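Local coordinates for signal transduction histidine-protein kinase/phosphatase MprB (Mycobacterium hassiacum, PDB 6BLK) that probably autophosphorylates on a histidine using ATP, as the sensor kinase of a two-component system, and is captured here as its ATP-binding kinase domain, at residues 51-56 with 119-124. Residues are numbered along the deposited sequence; the frame is centred on the assembly and turned at random.
With ATP (adenosine-5'-triphosphate), chain E.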
loop_
_atom_site.group_PDB
_atom_site.type_symbol
_atom_site.label_atom_id
_atom_site.label_comp_id
_atom_site.label_asym_id
_atom_site.label_seq_id
_atom_site.Cartn_x
_atom_site.Cartn_y
_atom_site.Cartn_z
ATOM N N VAL A 51 3.180 4.652 -0.708
ATOM C CA VAL A 51 3.438 3.283 -1.137
ATOM C C VAL A 51 4.431 2.607 -0.195
ATOM O O VAL A 51 4.237 1.449 0.196
ATOM C CB VAL A 51 3.915 3.260 -2.597
ATOM C CG1 VAL A 51 4.322 1.859 -3.009
ATOM C CG2 VAL A 51 2.827 3.784 -3.528
ATOM N N LEU A 52 5.506 3.309 0.180
ATOM C CA LEU A 52 6.490 2.711 1.092
ATOM C C LEU A 52 5.847 2.357 2.423
ATOM O O LEU A 52 6.156 1.312 3.008
ATOM C CB LEU A 52 7.670 3.650 1.292
ATOM C CG LEU A 52 8.769 3.190 2.247
ATOM C CD1 LEU A 52 9.352 1.893 1.739
ATOM C CD2 LEU A 52 9.842 4.276 2.357
ATOM N N ASN A 53 4.938 3.190 2.926
ATOM C CA ASN A 53 4.324 2.854 4.202
ATOM C C ASN A 53 3.502 1.573 4.106
ATOM O O ASN A 53 3.476 0.774 5.052
ATOM C CB ASN A 53 3.450 3.997 4.709
ATOM C CG ASN A 53 4.262 5.177 5.236
ATOM O OD1 ASN A 53 5.494 5.200 5.189
ATOM N ND2 ASN A 53 3.561 6.167 5.734
ATOM N N VAL A 54 2.815 1.361 2.977
ATOM C CA VAL A 54 2.041 0.125 2.818
ATOM C C VAL A 54 2.964 -1.060 2.618
ATOM O O VAL A 54 2.752 -2.113 3.217
ATOM C CB VAL A 54 1.007 0.240 1.681
ATOM C CG1 VAL A 54 0.271 -1.074 1.488
ATOM C CG2 VAL A 54 0.008 1.317 1.996
ATOM N N LEU A 55 4.007 -0.902 1.803
ATOM C CA LEU A 55 4.967 -1.983 1.605
ATOM C C LEU A 55 5.656 -2.336 2.902
ATOM O O LEU A 55 5.928 -3.514 3.155
ATOM C CB LEU A 55 6.003 -1.618 0.559
ATOM C CG LEU A 55 5.487 -1.535 -0.873
ATOM C CD1 LEU A 55 6.612 -1.017 -1.745
ATOM C CD2 LEU A 55 4.992 -2.884 -1.400
ATOM N N ASP A 56 5.968 -1.332 3.726
ATOM C CA ASP A 56 6.642 -1.601 4.989
ATOM C C ASP A 56 5.777 -2.467 5.901
ATOM O O ASP A 56 6.285 -3.406 6.528
ATOM C CB ASP A 56 7.014 -0.299 5.687
ATOM C CG ASP A 56 7.859 -0.531 6.904
ATOM O OD1 ASP A 56 8.982 -1.048 6.722
ATOM O OD2 ASP A 56 7.384 -0.207 8.017
ATOM N N LEU A 119 -0.337 4.463 8.277
ATOM C CA LEU A 119 -1.507 4.340 7.416
ATOM C C LEU A 119 -2.370 5.590 7.451
ATOM O O LEU A 119 -3.021 5.905 6.463
ATOM C CB LEU A 119 -2.326 3.131 7.802
ATOM C CG LEU A 119 -1.719 1.799 7.343
ATOM C CD1 LEU A 119 -2.532 0.643 7.897
ATOM C CD2 LEU A 119 -1.638 1.654 5.860
ATOM N N ALA A 120 -2.393 6.319 8.561
ATOM C CA ALA A 120 -3.012 7.652 8.532
ATOM C C ALA A 120 -2.370 8.555 7.476
ATOM O O ALA A 120 -3.065 9.328 6.801
ATOM C CB ALA A 120 -2.923 8.293 9.916
ATOM N N ILE A 121 -1.047 8.497 7.334
ATOM C CA ILE A 121 -0.353 9.251 6.294
ATOM C C ILE A 121 -0.788 8.773 4.917
ATOM O O ILE A 121 -0.996 9.574 4.009
ATOM C CB ILE A 121 1.167 9.127 6.482
ATOM C CG1 ILE A 121 1.580 9.840 7.772
ATOM C CG2 ILE A 121 1.957 9.627 5.279
ATOM C CD1 ILE A 121 1.277 11.321 7.822
ATOM N N VAL A 122 -0.905 7.464 4.734
ATOM C CA VAL A 122 -1.343 6.904 3.458
ATOM C C VAL A 122 -2.705 7.478 3.065
ATOM O O VAL A 122 -2.908 7.891 1.922
ATOM C CB VAL A 122 -1.394 5.363 3.520
ATOM C CG1 VAL A 122 -2.029 4.801 2.288
ATOM C CG2 VAL A 122 -0.019 4.809 3.682
ATOM N N LYS A 123 -3.684 7.408 3.978
ATOM C CA LYS A 123 -5.019 7.942 3.718
ATOM C C LYS A 123 -4.960 9.418 3.332
ATOM O O LYS A 123 -5.604 9.835 2.354
ATOM C CB LYS A 123 -5.921 7.735 4.933
ATOM C CG LYS A 123 -7.303 8.273 4.735
ATOM C CD LYS A 123 -8.191 7.988 5.896
ATOM C CE LYS A 123 -9.562 8.643 5.757
ATOM N NZ LYS A 123 -10.588 7.673 5.332
ATOM N N GLN A 124 -4.146 10.215 4.026
ATOM C CA GLN A 124 -4.058 11.643 3.699
ATOM C C GLN A 124 -3.541 11.848 2.269
ATOM O O GLN A 124 -4.124 12.604 1.463
ATOM C CB GLN A 124 -3.148 12.337 4.715
ATOM C CG GLN A 124 -3.089 13.871 4.510
ATOM C CD GLN A 124 -2.631 14.623 5.756
ATOM O OE1 GLN A 124 -2.665 14.092 6.873
ATOM N NE2 GLN A 124 -2.200 15.866 5.570
HETATM P PG ATP E . 4.248 3.076 11.779
HETATM O O1G ATP E . 3.665 2.662 10.441
HETATM O O2G ATP E . 3.820 4.435 12.352
HETATM O O3G ATP E . 5.739 2.816 11.917
HETATM P PB ATP E . 2.569 0.799 12.532
HETATM O O1B ATP E . 2.293 0.117 13.861
HETATM O O2B ATP E . 3.226 0.071 11.412
HETATM O O3B ATP E . 3.573 2.047 12.846
HETATM P PA ATP E . 0.392 1.479 10.684
HETATM O O1A ATP E . -0.489 2.724 10.652
HETATM O O2A ATP E . 1.320 1.239 9.519
HETATM O O3A ATP E . 1.191 1.566 12.106
HETATM O "O5'" ATP E . -0.545 0.251 10.961
HETATM C "C5'" ATP E . -1.462 0.273 12.041
HETATM C "C4'" ATP E . -1.594 -1.141 12.593
HETATM O "O4'" ATP E . -2.356 -1.889 11.639
HETATM C "C3'" ATP E . -0.306 -1.941 12.825
HETATM O "O3'" ATP E . 0.275 -1.684 14.122
HETATM C "C2'" ATP E . -0.830 -3.360 12.703
HETATM O "O2'" ATP E . -1.492 -3.789 13.907
HETATM C "C1'" ATP E . -1.896 -3.235 11.639
HETATM N N9 ATP E . -1.409 -3.517 10.276
HETATM C C8 ATP E . -1.143 -2.621 9.266
HETATM N N7 ATP E . -0.759 -3.285 8.138
HETATM C C5 ATP E . -0.789 -4.602 8.438
HETATM C C6 ATP E . -0.529 -5.802 7.674
HETATM N N6 ATP E . -0.116 -5.689 6.405
HETATM N N1 ATP E . -0.679 -6.972 8.294
HETATM C C2 ATP E . -1.076 -7.062 9.577
HETATM N N3 ATP E . -1.355 -5.994 10.337
HETATM C C4 ATP E . -1.234 -4.754 9.811
#
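V122 reaches across to V54 and N53 with one methyl, CG2, which meets both residues. V122 CG2 lies 3.9 Å from V54 CG2, and the two valine side chains meet at about a right angle. On its other contact, V122 CG2 comes to 3.7 Å from N53 CB. V54 CG2 also stands 4.2 Å from L119 CD2; this single methyl spans residues one turn apart on the facing helix, while I84 of strand 79-85 also packs against V54.

N53 meets the facing segment by van der Waals contact alone. Its CB is directed at helix 118-128, and with chi1 at -74° its CG stands beside the backbone N; at the end of the flat amide, N53 ND2 lies 3.8 Å from I121 CG2. The same nitrogen donates a hydrogen bond to the carbonyl O of G118, just before segment 119-124, which ties helix 44-60 to the first turn of its neighbour.

Ligand contacts come from L119. Its backbone N donates to ATP O1A at 2.9 Å, placing the alpha-phosphate at the helix N-terminus, where the helix dipole would be expected to stabilise negative charge. One branch of the side chain, L119 CD1, lies 3.7 Å from ATP O5', while the other, CD2, faces V54.

The axes of segments 51-56 and 119-124 cross at 143°, roughly antiparallel. The contact lies beside the nucleotide site, with N57 and G118 among its ATP-binding residues, as is characteristic of the Bergerat ATP-binding fold shared by histidine kinases, DNA gyrase B and HSP90.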